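Local coordinates for DUF3247 family protein (Xanthomonas campestris pv. campestris, PDB 2E12), which is of unknown function but adopts a novel variant of the Sm-like motif, the fold best known from RNA-associated Sm and Lsm proteins, at residues G43-A46 / V47-I51. Numbering follows the deposited sequence.
Sequences GTVA and VRPTI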
loop_
_atom_site.group_PDB
_atom_site.type_symbol
_atom_site.label_atom_id
_atom_site.label_comp_id
_atom_site.label_asym_id
_atom_site.label_seq_id
_atom_site.Cartn_x
_atom_site.Cartn_y
_atom_site.Cartn_z
ATOM N N GLY A 43 -1.982 22.189 -2.433
ATOM C CA GLY A 43 -1.430 22.722 -3.655
ATOM C C GLY A 43 -1.432 21.731 -4.785
ATOM O O GLY A 43 -2.216 20.770 -4.790
ATOM N N THR A 44 -0.547 21.956 -5.749
ATOM C CA THR A 44 -0.460 21.055 -6.886
ATOM C C THR A 44 0.804 20.202 -6.854
ATOM O O THR A 44 1.905 20.702 -6.617
ATOM C CB THR A 44 -0.494 21.834 -8.219
ATOM O OG1 THR A 44 -1.532 22.819 -8.180
ATOM C CG2 THR A 44 -0.787 20.883 -9.374
ATOM N N VAL A 45 0.624 18.902 -7.065
ATOM C CA VAL A 45 1.736 17.954 -7.129
ATOM C C VAL A 45 2.542 18.349 -8.370
ATOM O O VAL A 45 2.071 18.171 -9.485
ATOM C CB VAL A 45 1.231 16.508 -7.338
ATOM C CG1 VAL A 45 2.427 15.537 -7.403
ATOM C CG2 VAL A 45 0.280 16.112 -6.209
ATOM N N ALA A 46 3.752 18.872 -8.175
ATOM C CA ALA A 46 4.582 19.292 -9.307
ATOM C C ALA A 46 4.886 18.150 -10.274
ATOM O O ALA A 46 4.771 18.302 -11.481
ATOM C CB ALA A 46 5.890 19.909 -8.801
ATOM N N VAL A 47 5.275 17.001 -9.734
ATOM C CA VAL A 47 5.602 15.847 -10.559
ATOM C C VAL A 47 5.309 14.587 -9.735
ATOM O O VAL A 47 5.519 14.587 -8.523
ATOM C CB VAL A 47 7.093 15.902 -10.983
ATOM C CG1 VAL A 47 7.997 15.760 -9.760
ATOM C CG2 VAL A 47 7.398 14.828 -12.010
ATOM N N ARG A 48 4.805 13.529 -10.371
ATOM C CA ARG A 48 4.503 12.301 -9.631
ATOM C C ARG A 48 5.777 11.878 -8.916
ATOM O O ARG A 48 6.825 11.729 -9.544
ATOM C CB ARG A 48 4.038 11.178 -10.569
ATOM C CG ARG A 48 3.747 9.862 -9.837
ATOM C CD ARG A 48 3.428 8.711 -10.794
ATOM N NE ARG A 48 2.136 8.866 -11.457
ATOM C CZ ARG A 48 1.614 7.977 -12.297
ATOM N NH1 ARG A 48 2.270 6.861 -12.582
ATOM N NH2 ARG A 48 0.432 8.203 -12.855
ATOM N N PRO A 49 5.709 11.697 -7.587
ATOM C CA PRO A 49 6.896 11.292 -6.825
ATOM C C PRO A 49 7.219 9.814 -6.998
ATOM O O PRO A 49 6.390 9.037 -7.477
ATOM C CB PRO A 49 6.515 11.642 -5.393
ATOM C CG PRO A 49 5.044 11.381 -5.376
ATOM C CD PRO A 49 4.581 11.992 -6.684
ATOM N N THR A 50 8.431 9.433 -6.608
ATOM C CA THR A 50 8.865 8.045 -6.726
ATOM C C THR A 50 9.515 7.598 -5.426
ATOM O O THR A 50 10.159 8.398 -4.745
ATOM C CB THR A 50 9.898 7.894 -7.856
ATOM O OG1 THR A 50 11.082 8.622 -7.514
ATOM C CG2 THR A 50 9.338 8.441 -9.163
ATOM N N ILE A 51 9.335 6.332 -5.072
ATOM C CA ILE A 51 9.946 5.803 -3.856
ATOM C C ILE A 51 11.319 5.271 -4.259
ATOM O O ILE A 51 11.436 4.544 -5.252
ATOM C CB ILE A 51 9.099 4.654 -3.251
ATOM C CG1 ILE A 51 7.684 5.158 -2.944
ATOM C CG2 ILE A 51 9.755 4.133 -1.984
ATOM C CD1 ILE A 51 7.628 6.355 -2.002
#
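V45 reaches forward along its own chain to P49, CG1 standing 4.2 Å from P49 CD, where the valine methyl meets the proline ring at the carbon bonded to its nitrogen. On the way, CG1 passes the carbonyl of V47, 3.4 Å from V47 O; it approaches from beside the oxygen, roughly at right angles to the C=O bond. The torsion that places it there sets CG1 anti to the backbone N (chi1 180°), pointing along the chain, while CG2 is turned away from the proline. No hydrogen bond links the two segments: V45 O and V47 N are 3.4 Å apart, but poorly aligned. The bend that brings the V47 carbonyl to the V45 methyl is made at A46, whose helix-like backbone angles interrupt the extended course. Beyond it V47 is extended again, and its side chain leaves the V45–P49 side, CB keeping to its neighbour's carbonyl while the two methyls project outward. V45 and P49 are buried, whereas V47 and R48 are exposed. R48 runs out extended through CG and CD, then turns about the CG–CD bond (chi3 -70°), and its NH2 forms a salt bridge with D26. A46 O accepts a hydrogen bond from Q28 NE2. The whole turn is the irregular break in strand 44-55, the first strand of an antiparallel hairpin with strand 61-70, entered through the corner at G43 between the two sheets of the Sm-like domain. V45 packs on L67 of strand 61-70 and on L25, and P49 on M83. R48 packs on V22 of helix 12-23, and I51 touches both that helix and S63 of strand 61-70, placing this part of the strand between hairpin partner and helix.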